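Local coordinates for protein tumor necrosis factor ligand superfamily member 13 (Mus musculus, PDB 1U5X) that acts as a homotrimeric cytokine of the tumor necrosis factor family that binds the receptors TACI and BCMA and plays a role in regulating tumor cell growth, at residues E39-D43 with I44-W48. Residues are numbered along the deposited sequence; the frame is centred on the assembly and turned at random.
Sequences EAQGD and IVRVW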
loop_
_atom_site.group_PDB
_atom_site.type_symbol
_atom_site.label_atom_id
_atom_site.label_comp_id
_atom_site.label_asym_id
_atom_site.label_seq_id
_atom_site.Cartn_x
_atom_site.Cartn_y
_atom_site.Cartn_z
ATOM N N GLU A 39 5.921 17.686 -11.491
ATOM C CA GLU A 39 5.283 17.778 -12.813
ATOM C C GLU A 39 5.411 16.497 -13.629
ATOM O O GLU A 39 6.523 16.120 -14.000
ATOM C CB GLU A 39 5.900 18.898 -13.636
ATOM C CG GLU A 39 5.115 19.277 -14.909
ATOM C CD GLU A 39 5.834 20.291 -15.786
ATOM O OE1 GLU A 39 6.957 20.672 -15.436
ATOM O OE2 GLU A 39 5.288 20.687 -16.845
ATOM N N ALA A 40 4.273 15.935 -14.032
ATOM C CA ALA A 40 4.270 14.865 -15.034
ATOM C C ALA A 40 4.632 15.425 -16.414
ATOM O O ALA A 40 4.051 16.433 -16.887
ATOM C CB ALA A 40 2.917 14.151 -15.070
ATOM N N GLN A 41 5.625 14.800 -17.045
ATOM C CA GLN A 41 6.021 15.112 -18.413
ATOM C C GLN A 41 6.056 13.797 -19.174
ATOM O O GLN A 41 7.109 13.150 -19.271
ATOM C CB GLN A 41 7.404 15.779 -18.479
ATOM C CG GLN A 41 7.530 17.065 -17.655
ATOM C CD GLN A 41 8.790 17.857 -17.980
ATOM O OE1 GLN A 41 9.824 17.279 -18.335
ATOM N NE2 GLN A 41 8.710 19.181 -17.862
ATOM N N GLY A 42 4.875 13.373 -19.625
ATOM C CA GLY A 42 4.733 12.183 -20.448
ATOM C C GLY A 42 4.952 10.928 -19.633
ATOM O O GLY A 42 4.132 10.595 -18.789
ATOM N N ASP A 43 6.065 10.237 -19.854
ATOM C CA ASP A 43 6.288 8.972 -19.117
ATOM C C ASP A 43 7.145 9.103 -17.848
ATOM O O ASP A 43 7.353 8.115 -17.163
ATOM C CB ASP A 43 6.791 7.828 -20.031
ATOM C CG ASP A 43 8.182 8.042 -20.567
ATOM O OD1 ASP A 43 8.886 8.988 -20.155
ATOM O OD2 ASP A 43 8.652 7.292 -21.448
ATOM N N ILE A 44 7.582 10.323 -17.520
ATOM C CA ILE A 44 8.320 10.595 -16.282
ATOM C C ILE A 44 7.683 11.711 -15.488
ATOM O O ILE A 44 6.806 12.405 -15.968
ATOM C CB ILE A 44 9.788 10.970 -16.583
ATOM C CG1 ILE A 44 9.836 12.189 -17.490
ATOM C CG2 ILE A 44 10.506 9.813 -17.209
ATOM C CD1 ILE A 44 10.929 13.178 -17.189
ATOM N N VAL A 45 8.127 11.853 -14.250
ATOM C CA VAL A 45 7.697 12.934 -13.364
ATOM C C VAL A 45 8.943 13.710 -12.925
ATOM O O VAL A 45 9.933 13.128 -12.499
ATOM C CB VAL A 45 6.914 12.431 -12.139
ATOM C CG1 VAL A 45 6.436 13.610 -11.338
ATOM C CG2 VAL A 45 5.745 11.566 -12.558
ATOM N N ARG A 46 8.917 15.023 -13.100
ATOM C CA ARG A 46 10.027 15.859 -12.695
ATOM C C ARG A 46 9.762 16.361 -11.293
ATOM O O ARG A 46 8.630 16.701 -10.948
ATOM C CB ARG A 46 10.203 17.018 -13.650
ATOM C CG ARG A 46 10.555 16.514 -15.066
ATOM C CD ARG A 46 11.748 17.057 -15.689
ATOM N NE ARG A 46 12.977 17.120 -14.897
ATOM C CZ ARG A 46 14.062 17.768 -15.334
ATOM N NH1 ARG A 46 14.031 18.337 -16.524
ATOM N NH2 ARG A 46 15.187 17.833 -14.618
ATOM N N VAL A 47 10.817 16.427 -10.487
ATOM C CA VAL A 47 10.727 16.975 -9.136
ATOM C C VAL A 47 11.392 18.328 -9.155
ATOM O O VAL A 47 12.563 18.448 -9.506
ATOM C CB VAL A 47 11.443 16.072 -8.108
ATOM C CG1 VAL A 47 11.414 16.702 -6.717
ATOM C CG2 VAL A 47 10.823 14.699 -8.064
ATOM N N TRP A 48 10.644 19.363 -8.822
ATOM C CA TRP A 48 11.227 20.690 -8.714
ATOM C C TRP A 48 11.641 21.059 -7.292
ATOM O O TRP A 48 12.549 21.878 -7.115
ATOM C CB TRP A 48 10.295 21.754 -9.300
ATOM C CG TRP A 48 9.886 21.467 -10.734
ATOM C CD1 TRP A 48 8.608 21.386 -11.219
ATOM C CD2 TRP A 48 10.749 21.211 -11.856
ATOM N NE1 TRP A 48 8.624 21.099 -12.562
ATOM C CE2 TRP A 48 9.920 20.988 -12.984
ATOM C CE3 TRP A 48 12.125 21.114 -12.017
ATOM C CZ2 TRP A 48 10.429 20.687 -14.247
ATOM C CZ3 TRP A 48 12.634 20.848 -13.291
ATOM C CH2 TRP A 48 11.783 20.617 -14.375
#
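The indole of Trp48 has OE1 of Glu39 at its edge, in the ring plane, while CB of Arg46 sits 3.7 Å above one face of the ring, offset toward the rim. One face of the Arg46 guanidinium has Trp48 CH2 3.6 Å above it, again displaced toward the rim. These groups line one side of a tight antiparallel beta hairpin in the TNF jelly roll, and illustrate how alternating residues of a two-residue-turn hairpin put a largely polar set of side chains on one face and Ala40 and Val45 on the other, Val45 being buried. Trp48 NE1 gives Glu39 OE1 a weak bond of 3.3 Å, the carboxylate and ring planes lying 52° apart; chi1 of -168° sets CG of Glu39 anti to the backbone N, and the extended chain rises from the sheet to bring OE1 to the indole edge. Gln41 NE2 adds a second weak bond to the same oxygen, while Gln41 OE1 rests against the Arg46 methylenes, 3.3 Å from Arg46 CD. Arg46 NH2 is held beyond the hairpin by the carbonyl of Gly112. On the other side, Ala40 and Val45 form the non-hydrogen-bonded pair and both pack on Leu10 of strand 7-16. The type II' turn from Gln41 to Ile44 has Gly42 at its positive-phi corner. Flanking pairs are hydrogen-bonded: Gln41 N meets Ile44 O at 2.9 Å, and Arg46 N reaches Glu39 O at 2.8 Å.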